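Local coordinates for protein diguanylate cyclase DosC (Escherichia coli, PDB 4ZVA) that senses oxygen through a haem-binding globin domain and probably uses that signal to control its synthesis of cyclic-di-GMP from GTP, at residues D5-T8 and G9-Q13; E65-I68 and I69-S73; Q130-H133 and F134-S138; S138-I141 and A142-V145. All coordinates share one frame; numbering follows the deposited sequence.

Contact 1 of 4, residues D5-T8 and G9-Q13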
loop_
_atom_site.group_PDB
_atom_site.type_symbol
_atom_site.label_atom_id
_atom_site.label_comp_id
_atom_site.label_asym_id
_atom_site.label_seq_id
_atom_site.Cartn_x
_atom_site.Cartn_y
_atom_site.Cartn_z
ATOM N N ASP A 5 4.592 -3.634 -18.066
ATOM C CA ASP A 5 4.470 -5.086 -18.044
ATOM C C ASP A 5 3.903 -5.575 -16.717
ATOM O O ASP A 5 3.181 -6.572 -16.667
ATOM C CB ASP A 5 5.828 -5.738 -18.308
ATOM C CG ASP A 5 6.409 -5.344 -19.649
ATOM O OD1 ASP A 5 5.624 -4.988 -20.553
ATOM O OD2 ASP A 5 7.648 -5.385 -19.797
ATOM N N GLU A 6 4.244 -4.869 -15.644
ATOM C CA GLU A 6 3.775 -5.223 -14.311
ATOM C C GLU A 6 2.293 -4.894 -14.153
ATOM O O GLU A 6 1.517 -5.709 -13.655
ATOM C CB GLU A 6 4.601 -4.490 -13.252
ATOM C CG GLU A 6 4.080 -4.628 -11.833
ATOM C CD GLU A 6 4.479 -5.932 -11.179
ATOM O OE1 GLU A 6 4.124 -6.133 -9.998
ATOM O OE2 GLU A 6 5.152 -6.752 -11.839
ATOM N N TRP A 7 1.905 -3.700 -14.588
ATOM C CA TRP A 7 0.509 -3.280 -14.515
ATOM C C TRP A 7 -0.346 -4.162 -15.417
ATOM O O TRP A 7 -1.434 -4.592 -15.030
ATOM C CB TRP A 7 0.374 -1.805 -14.893
ATOM C CG TRP A 7 -0.838 -1.142 -14.312
ATOM C CD1 TRP A 7 -2.002 -1.744 -13.927
ATOM C CD2 TRP A 7 -0.982 0.245 -13.996
ATOM N NE1 TRP A 7 -2.873 -0.810 -13.419
ATOM C CE2 TRP A 7 -2.268 0.419 -13.447
ATOM C CE3 TRP A 7 -0.151 1.361 -14.134
ATOM C CZ2 TRP A 7 -2.742 1.662 -13.038
ATOM C CZ3 TRP A 7 -0.623 2.594 -13.726
ATOM C CH2 TRP A 7 -1.907 2.734 -13.185
ATOM N N THR A 8 0.164 -4.439 -16.614
ATOM C CA THR A 8 -0.502 -5.327 -17.560
ATOM C C THR A 8 -0.689 -6.719 -16.974
ATOM O O THR A 8 -1.768 -7.304 -17.070
ATOM C CB THR A 8 0.290 -5.445 -18.877
ATOM O OG1 THR A 8 0.300 -4.178 -19.545
ATOM C CG2 THR A 8 -0.330 -6.490 -19.790
ATOM N N GLY A 9 0.376 -7.248 -16.378
ATOM C CA GLY A 9 0.330 -8.548 -15.737
ATOM C C GLY A 9 -0.718 -8.611 -14.643
ATOM O O GLY A 9 -1.453 -9.589 -14.539
ATOM N N LEU A 10 -0.788 -7.561 -13.830
ATOM C CA LEU A 10 -1.759 -7.491 -12.741
ATOM C C LEU A 10 -3.195 -7.612 -13.249
ATOM O O LEU A 10 -4.001 -8.354 -12.687
ATOM C CB LEU A 10 -1.593 -6.187 -11.960
ATOM C CG LEU A 10 -2.620 -5.955 -10.852
ATOM C CD1 LEU A 10 -2.497 -7.018 -9.772
ATOM C CD2 LEU A 10 -2.460 -4.562 -10.263
ATOM N N VAL A 11 -3.501 -6.894 -14.324
ATOM C CA VAL A 11 -4.830 -6.943 -14.923
ATOM C C VAL A 11 -5.079 -8.313 -15.544
ATOM O O VAL A 11 -6.156 -8.892 -15.392
ATOM C CB VAL A 11 -5.006 -5.847 -15.995
ATOM C CG1 VAL A 11 -6.355 -5.981 -16.694
ATOM C CG2 VAL A 11 -4.849 -4.464 -15.375
ATOM N N GLU A 12 -4.066 -8.826 -16.234
ATOM C CA GLU A 12 -4.148 -10.118 -16.905
ATOM C C GLU A 12 -4.332 -11.284 -15.935
ATOM O O GLU A 12 -4.989 -12.271 -16.264
ATOM C CB GLU A 12 -2.891 -10.341 -17.748
ATOM C CG GLU A 12 -2.937 -9.674 -19.110
ATOM C CD GLU A 12 -1.671 -9.906 -19.910
ATOM O OE1 GLU A 12 -0.832 -10.721 -19.473
ATOM O OE2 GLU A 12 -1.514 -9.268 -20.973
ATOM N N GLN A 13 -3.745 -11.174 -14.747
ATOM C CA GLN A 13 -3.800 -12.259 -13.770
ATOM C C GLN A 13 -5.145 -12.317 -13.045
ATOM O O GLN A 13 -5.576 -13.384 -12.610
ATOM C CB GLN A 13 -2.663 -12.123 -12.752
ATOM C CG GLN A 13 -1.266 -12.454 -13.289
ATOM C CD GLN A 13 -1.058 -13.933 -13.580
ATOM O OE1 GLN A 13 -1.948 -14.758 -13.366
ATOM N NE2 GLN A 13 0.129 -14.273 -14.070
#
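Thr8 and Glu12 lie side by side on the first helix of the globin domain, one turn apart and pointing the same way, and they illustrate how i to i+4 neighbours on an alpha-helix share a flank. With CG2 anti to the backbone N, the threonine methyl is turned onto the glutamate, whose OE2 comes to 3.2 Å from Thr8 CG2. CG of Glu12, beside its own backbone N, lies 3.3 Å from Thr8 O, and the chain runs on extended from there. The hydroxyl takes a different direction: Thr8 OG1 hydrogen-bonds the carbonyl of Lys4, one turn earlier. On another flank Trp7 and Val11 approach each other at a slant, Trp7 CD1 4.2 Å from Val11 CG2. The indole packs on Val79, Leu82 and Ile83 of helix 79-96 and on Ile141 of helix 125-147. Glu6 instead points its carboxylate across the dimer interface, where OE1 forms salt bridges with Lys112 and Arg108 of the second subunit. Helical backbone bonds run beneath these side chains, Gly9 N to Asp5 O and Glu12 N to Thr8 O both at 2.9 Å. Beside them, the valine methyl that meets the indole also touches its backbone, Val11 CG2 lying 3.4 Å from Trp7 O.

Contact 2 of 4, residues E65-I68 and I69-S73. With HEM (protoporphyrin IX containing Fe), chain C.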
loop_
_atom_site.group_PDB
_atom_site.type_symbol
_atom_site.label_atom_id
_atom_site.label_comp_id
_atom_site.label_asym_id
_atom_site.label_seq_id
_atom_site.Cartn_x
_atom_site.Cartn_y
_atom_site.Cartn_z
ATOM N N GLU A 65 -12.544 11.256 -8.098
ATOM C CA GLU A 65 -13.551 10.322 -8.593
ATOM C C GLU A 65 -13.113 9.683 -9.898
ATOM O O GLU A 65 -13.209 8.470 -10.076
ATOM C CB GLU A 65 -14.891 11.025 -8.813
ATOM C CG GLU A 65 -15.752 11.167 -7.585
ATOM C CD GLU A 65 -17.189 11.498 -7.941
ATOM O OE1 GLU A 65 -17.754 10.824 -8.830
ATOM O OE2 GLU A 65 -17.747 12.434 -7.338
ATOM N N ARG A 66 -12.639 10.521 -10.813
ATOM C CA ARG A 66 -12.163 10.059 -12.106
ATOM C C ARG A 66 -10.945 9.156 -11.937
ATOM O O ARG A 66 -10.831 8.125 -12.597
ATOM C CB ARG A 66 -11.830 11.253 -13.002
ATOM C CG ARG A 66 -11.417 10.888 -14.416
ATOM C CD ARG A 66 -10.993 12.128 -15.193
ATOM N NE ARG A 66 -11.783 13.299 -14.816
ATOM C CZ ARG A 66 -11.289 14.369 -14.198
ATOM N NH1 ARG A 66 -9.998 14.429 -13.898
ATOM N NH2 ARG A 66 -12.085 15.383 -13.888
ATOM N N TRP A 67 -10.044 9.545 -11.041
ATOM C CA TRP A 67 -8.828 8.776 -10.800
ATOM C C TRP A 67 -9.154 7.376 -10.291
ATOM O O TRP A 67 -8.644 6.382 -10.807
ATOM C CB TRP A 67 -7.923 9.495 -9.795
ATOM C CG TRP A 67 -6.555 8.881 -9.674
ATOM C CD1 TRP A 67 -5.419 9.281 -10.313
ATOM C CD2 TRP A 67 -6.183 7.755 -8.865
ATOM N NE1 TRP A 67 -4.363 8.477 -9.955
ATOM C CE2 TRP A 67 -4.805 7.532 -9.067
ATOM C CE3 TRP A 67 -6.881 6.915 -7.989
ATOM C CZ2 TRP A 67 -4.111 6.506 -8.425
ATOM C CZ3 TRP A 67 -6.190 5.894 -7.354
ATOM C CH2 TRP A 67 -4.819 5.698 -7.577
ATOM N N ILE A 68 -10.007 7.312 -9.273
ATOM C CA ILE A 68 -10.390 6.046 -8.657
ATOM C C ILE A 68 -11.014 5.098 -9.673
ATOM O O ILE A 68 -10.654 3.923 -9.738
ATOM C CB ILE A 68 -11.367 6.272 -7.489
ATOM C CG1 ILE A 68 -10.651 6.985 -6.342
ATOM C CG2 ILE A 68 -11.945 4.950 -7.011
ATOM C CD1 ILE A 68 -11.573 7.506 -5.270
ATOM N N ILE A 69 -11.941 5.615 -10.476
ATOM C CA ILE A 69 -12.591 4.802 -11.495
ATOM C C ILE A 69 -11.598 4.328 -12.552
ATOM O O ILE A 69 -11.597 3.157 -12.921
ATOM C CB ILE A 69 -13.739 5.573 -12.188
ATOM C CG1 ILE A 69 -14.844 5.894 -11.182
ATOM C CG2 ILE A 69 -14.307 4.765 -13.347
ATOM C CD1 ILE A 69 -15.965 6.740 -11.753
ATOM N N ASN A 70 -10.746 5.231 -13.027
ATOM C CA ASN A 70 -9.780 4.874 -14.063
ATOM C C ASN A 70 -8.821 3.777 -13.616
ATOM O O ASN A 70 -8.570 2.824 -14.353
ATOM C CB ASN A 70 -8.985 6.108 -14.501
ATOM C CG ASN A 70 -9.782 7.021 -15.418
ATOM O OD1 ASN A 70 -10.617 6.561 -16.196
ATOM N ND2 ASN A 70 -9.534 8.323 -15.324
ATOM N N VAL A 71 -8.319 3.895 -12.393
ATOM C CA VAL A 71 -7.345 2.939 -11.873
ATOM C C VAL A 71 -7.969 1.574 -11.595
ATOM O O VAL A 71 -7.445 0.547 -12.023
ATOM C CB VAL A 71 -6.680 3.469 -10.587
ATOM C CG1 VAL A 71 -5.888 2.367 -9.893
ATOM C CG2 VAL A 71 -5.784 4.651 -10.910
ATOM N N LEU A 72 -9.096 1.560 -10.892
ATOM C CA LEU A 72 -9.706 0.297 -10.486
ATOM C C LEU A 72 -10.410 -0.416 -11.644
ATOM O O LEU A 72 -10.671 -1.617 -11.566
ATOM C CB LEU A 72 -10.680 0.527 -9.326
ATOM C CG LEU A 72 -10.016 1.015 -8.034
ATOM C CD1 LEU A 72 -11.013 1.098 -6.885
ATOM C CD2 LEU A 72 -8.842 0.115 -7.664
ATOM N N SER A 73 -10.713 0.316 -12.713
ATOM C CA SER A 73 -11.353 -0.276 -13.890
ATOM C C SER A 73 -10.357 -0.540 -15.016
ATOM O O SER A 73 -10.750 -0.739 -16.166
ATOM C CB SER A 73 -12.469 0.633 -14.411
ATOM O OG SER A 73 -13.323 1.045 -13.362
HETATM C CHA HEM C . -4.434 17.520 -7.910
HETATM C CHB HEM C . -3.537 17.931 -3.161
HETATM C CHC HEM C . -2.946 13.135 -2.942
HETATM C CHD HEM C . -4.886 12.676 -7.355
HETATM C C1A HEM C . -4.282 18.061 -6.651
HETATM C C2A HEM C . -4.464 19.449 -6.264
HETATM C C3A HEM C . -4.216 19.548 -4.956
HETATM C C4A HEM C . -3.863 18.239 -4.461
HETATM C CMA HEM C . -4.286 20.834 -4.106
HETATM C CAA HEM C . -4.883 20.621 -7.178
HETATM C CBA HEM C . -6.246 20.330 -7.799
HETATM C CGA HEM C . -6.793 21.575 -8.438
HETATM O O1A HEM C . -6.461 22.691 -7.963
HETATM O O2A HEM C . -7.571 21.443 -9.417
HETATM C C1B HEM C . -3.321 16.664 -2.676
HETATM C C2B HEM C . -3.094 16.312 -1.290
HETATM C C3B HEM C . -2.928 14.977 -1.229
HETATM C C4B HEM C . -3.049 14.458 -2.576
HETATM C CMB HEM C . -3.060 17.353 -0.145
HETATM C CAB HEM C . -2.659 14.050 -0.015
HETATM C CBB HEM C . -2.606 14.456 1.256
HETATM C C1C HEM C . -3.499 12.581 -4.074
HETATM C C2C HEM C . -3.775 11.175 -4.293
HETATM C C3C HEM C . -4.312 11.046 -5.522
HETATM C C4C HEM C . -4.391 12.372 -6.105
HETATM C CMC HEM C . -3.472 10.080 -3.243
HETATM C CAC HEM C . -4.799 9.779 -6.271
HETATM C CBC HEM C . -4.823 8.550 -5.744
HETATM C C1D HEM C . -4.947 13.929 -7.931
HETATM C C2D HEM C . -5.438 14.208 -9.263
HETATM C C3D HEM C . -5.300 15.728 -9.438
HETATM C C4D HEM C . -4.734 16.206 -8.196
HETATM C CMD HEM C . -5.992 13.178 -10.272
HETATM C CAD HEM C . -5.666 16.587 -10.670
HETATM C CBD HEM C . -4.837 16.140 -11.871
HETATM C CGD HEM C . -4.873 17.193 -12.948
HETATM O O1D HEM C . -4.461 16.886 -14.097
HETATM O O2D HEM C . -5.312 18.336 -12.662
HETATM N NA HEM C . -3.910 17.353 -5.522
HETATM N NB HEM C . -3.288 15.512 -3.435
HETATM N NC HEM C . -3.886 13.280 -5.198
HETATM N ND HEM C . -4.541 15.123 -7.342
HETATM FE FE HEM C . -3.667 15.303 -5.458
#
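A CH-pi contact within one helix, between Trp67 and Val71, sits beside the haem on the last turns of helix 54-72. Val71 CG2 stands 3.4 Å from the centroid of the six-membered ring of Trp67, only 8° off the ring normal. The opposite face of the indole receives the haem vinyl group, whose CBC lies 3.4 Å from Trp67 CH2, so the ring is sandwiched between an aliphatic methyl and the cofactor. The side chain reaches there because its CG is anti to the backbone N (chi1 -170°), and Gln86 OE1 fixes the ring's rotation by accepting from NE1. This is the haem pocket of a protoglobin-type sensor globin, in which Trp67 is one of the residues lining the porphyrin. With the indole cut back to an alanine, the vinyl and Val71 CG2 would probably lose the surface between them, and Gln86 OE1 its donor. Farther along, Ile68 and Leu72 run side by side, CG2 of Ile68 4.0 Å from CD1 of Leu72, facing helix 16-43. On another flank, where Asn70 packs on helix 79-96, its ND2 rests 3.3 Å from Arg66 CG. Where the helix ends, Ile69 O accepts both Ser73 N at 3.0 Å and Ser73 OG at 2.8 Å.

Contact 3 of 4, residues Q130-H133 and F134-S138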
loop_
_atom_site.group_PDB
_atom_site.type_symbol
_atom_site.label_atom_id
_atom_site.label_comp_id
_atom_site.label_asym_id
_atom_site.label_seq_id
_atom_site.Cartn_x
_atom_site.Cartn_y
_atom_site.Cartn_z
ATOM N N GLN A 130 -10.525 -11.120 -3.221
ATOM C CA GLN A 130 -9.890 -10.951 -4.519
ATOM C C GLN A 130 -10.088 -9.547 -5.083
ATOM O O GLN A 130 -9.194 -9.001 -5.733
ATOM C CB GLN A 130 -10.419 -11.999 -5.495
ATOM C CG GLN A 130 -10.007 -13.411 -5.118
ATOM C CD GLN A 130 -10.374 -14.429 -6.174
ATOM O OE1 GLN A 130 -11.550 -14.721 -6.388
ATOM N NE2 GLN A 130 -9.365 -14.978 -6.841
ATOM N N VAL A 131 -11.255 -8.961 -4.835
ATOM C CA VAL A 131 -11.522 -7.600 -5.278
ATOM C C VAL A 131 -10.642 -6.618 -4.513
ATOM O O VAL A 131 -10.071 -5.695 -5.091
ATOM C CB VAL A 131 -13.009 -7.222 -5.101
ATOM C CG1 VAL A 131 -13.206 -5.728 -5.265
ATOM C CG2 VAL A 131 -13.865 -7.987 -6.095
ATOM N N TYR A 132 -10.539 -6.828 -3.206
ATOM C CA TYR A 132 -9.712 -5.984 -2.357
ATOM C C TYR A 132 -8.236 -6.109 -2.743
ATOM O O TYR A 132 -7.513 -5.116 -2.777
ATOM C CB TYR A 132 -9.927 -6.355 -0.889
ATOM C CG TYR A 132 -9.078 -5.593 0.098
ATOM C CD1 TYR A 132 -9.208 -4.220 0.246
ATOM C CD2 TYR A 132 -8.163 -6.255 0.906
ATOM C CE1 TYR A 132 -8.437 -3.522 1.161
ATOM C CE2 TYR A 132 -7.391 -5.571 1.821
ATOM C CZ TYR A 132 -7.530 -4.207 1.946
ATOM O OH TYR A 132 -6.756 -3.530 2.861
ATOM N N HIS A 133 -7.804 -7.329 -3.047
ATOM C CA HIS A 133 -6.425 -7.571 -3.474
ATOM C C HIS A 133 -6.089 -6.845 -4.772
ATOM O O HIS A 133 -5.096 -6.120 -4.845
ATOM C CB HIS A 133 -6.175 -9.069 -3.645
ATOM C CG HIS A 133 -4.871 -9.393 -4.309
ATOM N ND1 HIS A 133 -4.795 -9.994 -5.545
ATOM C CD2 HIS A 133 -3.593 -9.184 -3.911
ATOM C CE1 HIS A 133 -3.525 -10.152 -5.879
ATOM N NE2 HIS A 133 -2.777 -9.669 -4.905
ATOM N N PHE A 134 -6.918 -7.043 -5.793
ATOM C CA PHE A 134 -6.736 -6.360 -7.070
ATOM C C PHE A 134 -6.701 -4.849 -6.882
ATOM O O PHE A 134 -5.879 -4.159 -7.484
ATOM C CB PHE A 134 -7.847 -6.739 -8.054
ATOM C CG PHE A 134 -7.773 -6.002 -9.362
ATOM C CD1 PHE A 134 -6.889 -6.408 -10.349
ATOM C CD2 PHE A 134 -8.584 -4.906 -9.606
ATOM C CE1 PHE A 134 -6.814 -5.734 -11.552
ATOM C CE2 PHE A 134 -8.514 -4.227 -10.809
ATOM C CZ PHE A 134 -7.627 -4.642 -11.784
ATOM N N SER A 135 -7.591 -4.348 -6.032
ATOM C CA SER A 135 -7.688 -2.918 -5.766
ATOM C C SER A 135 -6.435 -2.389 -5.075
ATOM O O SER A 135 -5.916 -1.342 -5.447
ATOM C CB SER A 135 -8.920 -2.616 -4.911
ATOM O OG SER A 135 -10.115 -2.975 -5.591
ATOM N N ILE A 136 -5.960 -3.106 -4.060
ATOM C CA ILE A 136 -4.756 -2.692 -3.343
ATOM C C ILE A 136 -3.552 -2.668 -4.283
ATOM O O ILE A 136 -2.811 -1.687 -4.330
ATOM C CB ILE A 136 -4.451 -3.613 -2.146
ATOM C CG1 ILE A 136 -5.499 -3.425 -1.047
ATOM C CG2 ILE A 136 -3.069 -3.318 -1.583
ATOM C CD1 ILE A 136 -5.574 -2.007 -0.506
ATOM N N ASN A 137 -3.367 -3.746 -5.037
ATOM C CA ASN A 137 -2.250 -3.837 -5.968
ATOM C C ASN A 137 -2.334 -2.780 -7.067
ATOM O O ASN A 137 -1.315 -2.238 -7.491
ATOM C CB ASN A 137 -2.185 -5.237 -6.580
ATOM C CG ASN A 137 -1.541 -6.249 -5.649
ATOM O OD1 ASN A 137 -1.367 -5.990 -4.459
ATOM N ND2 ASN A 137 -1.202 -7.413 -6.186
ATOM N N SER A 138 -3.549 -2.485 -7.519
ATOM C CA SER A 138 -3.762 -1.453 -8.531
ATOM C C SER A 138 -3.426 -0.064 -8.005
ATOM O O SER A 138 -2.789 0.731 -8.691
ATOM C CB SER A 138 -5.212 -1.477 -9.028
ATOM O OG SER A 138 -5.482 -2.676 -9.734
#
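The Tyr132 ring carries Ile136 over one face: Ile136 CG1 lies 3.8 Å from the ring centroid, 17° off the normal and displaced toward the rim, in a CH-pi contact one turn apart on helix 125-147. This is the last helix of the globin domain and part of its dimer interface. The isoleucine's CD1 runs on past the rim, 3.6 Å from Tyr132 CE1. Tyr115 of the same chain meets the tyrosine edge-to-face, and Tyr132 of the second subunit meets it with the planes steeply inclined. Were a serine to stand in for Tyr132, Ile136 CG1 would probably lose its aromatic cover and Tyr132 of the second subunit its ring partner. The imidazole of His133 crosses the amide of Asn137, the two planes 65° apart, with NE2 of His133 3.0 Å from ND2 of Asn137 but poorly angled for a hydrogen bond; Tyr115 of the second subunit stacks on the His133 ring. The Phe134 ring, packed against helix 16-43, has Ser138 OG over the centre of one face. That serine places OG anti to its carbonyl carbon (chi1 -66°), which turns the hydroxyl back to Phe134 O at 2.7 Å. The same pattern recurs at Ser135, where OG and the backbone N both donate to Val131 O, at 2.8 and 3.0 Å, from opposite faces of its carbonyl plane.

Contact 4 of 4, residues S138-I141 and A142-V145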
loop_
_atom_site.group_PDB
_atom_site.type_symbol
_atom_site.label_atom_id
_atom_site.label_comp_id
_atom_site.label_asym_id
_atom_site.label_seq_id
_atom_site.Cartn_x
_atom_site.Cartn_y
_atom_site.Cartn_z
ATOM N N SER A 138 -3.549 -2.485 -7.519
ATOM C CA SER A 138 -3.762 -1.453 -8.531
ATOM C C SER A 138 -3.426 -0.064 -8.005
ATOM O O SER A 138 -2.789 0.731 -8.691
ATOM C CB SER A 138 -5.212 -1.477 -9.028
ATOM O OG SER A 138 -5.482 -2.676 -9.734
ATOM N N ILE A 139 -3.870 0.235 -6.791
ATOM C CA ILE A 139 -3.613 1.539 -6.198
ATOM C C ILE A 139 -2.118 1.706 -5.923
ATOM O O ILE A 139 -1.547 2.773 -6.168
ATOM C CB ILE A 139 -4.422 1.737 -4.903
ATOM C CG1 ILE A 139 -5.917 1.812 -5.227
ATOM C CG2 ILE A 139 -3.992 3.007 -4.178
ATOM C CD1 ILE A 139 -6.799 1.988 -4.020
ATOM N N ASP A 140 -1.486 0.642 -5.435
ATOM C CA ASP A 140 -0.055 0.673 -5.134
ATOM C C ASP A 140 0.819 0.834 -6.377
ATOM O O ASP A 140 1.790 1.591 -6.357
ATOM C CB ASP A 140 0.358 -0.594 -4.385
ATOM C CG ASP A 140 0.082 -0.508 -2.896
ATOM O OD1 ASP A 140 -0.187 0.607 -2.403
ATOM O OD2 ASP A 140 0.149 -1.556 -2.215
ATOM N N ILE A 141 0.486 0.121 -7.451
ATOM C CA ILE A 141 1.252 0.230 -8.690
ATOM C C ILE A 141 1.114 1.643 -9.264
ATOM O O ILE A 141 2.069 2.193 -9.812
ATOM C CB ILE A 141 0.831 -0.839 -9.744
ATOM C CG1 ILE A 141 1.815 -0.864 -10.913
ATOM C CG2 ILE A 141 -0.572 -0.612 -10.268
ATOM C CD1 ILE A 141 3.135 -1.482 -10.570
ATOM N N ALA A 142 -0.072 2.227 -9.126
ATOM C CA ALA A 142 -0.315 3.584 -9.592
ATOM C C ALA A 142 0.465 4.595 -8.759
ATOM O O ALA A 142 1.004 5.565 -9.293
ATOM C CB ALA A 142 -1.803 3.902 -9.555
ATOM N N MET A 143 0.531 4.362 -7.450
ATOM C CA MET A 143 1.266 5.255 -6.558
ATOM C C MET A 143 2.750 5.284 -6.899
ATOM O O MET A 143 3.378 6.342 -6.885
ATOM C CB MET A 143 1.094 4.847 -5.095
ATOM C CG MET A 143 1.977 5.656 -4.153
ATOM S SD MET A 143 1.617 5.442 -2.404
ATOM C CE MET A 143 2.175 3.761 -2.149
ATOM N N GLU A 144 3.310 4.118 -7.204
ATOM C CA GLU A 144 4.730 4.040 -7.518
ATOM C C GLU A 144 5.043 4.820 -8.791
ATOM O O GLU A 144 6.036 5.539 -8.845
ATOM C CB GLU A 144 5.185 2.588 -7.661
ATOM C CG GLU A 144 6.674 2.451 -7.967
ATOM C CD GLU A 144 7.164 1.015 -7.911
ATOM O OE1 GLU A 144 6.588 0.211 -7.147
ATOM O OE2 GLU A 144 8.117 0.683 -8.647
ATOM N N VAL A 145 4.188 4.694 -9.803
ATOM C CA VAL A 145 4.357 5.451 -11.041
ATOM C C VAL A 145 4.363 6.948 -10.750
ATOM O O VAL A 145 5.180 7.695 -11.288
ATOM C CB VAL A 145 3.247 5.134 -12.065
ATOM C CG1 VAL A 145 3.399 6.007 -13.300
ATOM C CG2 VAL A 145 3.288 3.672 -12.457
#
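Asp140 and Glu144, one turn apart on helix 125-147, are buried acids whose charges are met from outside the segment. Asp140 divides its carboxylate between two lysines, OD1 forming a salt bridge with Lys111 of its own chain and OD2 one with Lys111 of the second subunit; Glu144 OE1 pairs with Arg108 of that subunit. These bonds probably help to keep both acids ionised despite their burial. Between the two residues the link is through the backbone, Glu144 N donating to Asp140 O at 3.1 Å.

Around this polar strip the side chains touch lightly. Asp140 and Met143 lie alongside each other, pointing the same way, and the methyl of Met143 ends 3.9 Å from Asp140 OD1. A bend at the last torsion of the methionine (chi3 70°) turns CE back toward the acid, and the same side chain packs on Met143 of the second subunit. Val145 sets CG2 against Ile141 O at 3.3 Å, the carbonyl that also accepts Val145 N in a long bond of 3.3 Å. Ala142 CB rests 3.4 Å from Ser138 O, and its small methyl lies against Trp67 of helix 54-72. Ile141 holds its CG2 between the backbone N and the carbonyl carbon, only 3.1 Å from Ala142 N, while its side chain packs against helix 2-13. Ile139 faces Phe107 and Leu114 of helix 100-119. Acids salt-bridged to the second subunit with Met143 beside them, and Ala142 and Val145 turned to helices 54-72 and 79-96, are consistent with the dimer-forming last helix of a globin-coupled sensor.

Overall arrangement
From the N terminus, contact 1 comes first on helix 2-13, contact 2 follows on helix 54-72, and contacts 3 and 4 occupy successive turns of helix 125-147, sharing Ser138. Each joins adjacent turns of one helix, so none closes a loop; they run in series, without nesting or crossing. Their tertiary meeting ground is the last helix. Contact 1 packs Leu10 on contact 3, and Glu6 and Trp7 on Ile141 of contact 4, while contact 2 brings Leu72 to Phe134 and Trp67 to Ala142. Contacts 1 and 2 approach within about 5 Å between nearest atoms without touching. Thus helix 125-147 joins the N-terminal helix, helix 54-72, which contributes to the haem pocket, and the second subunit.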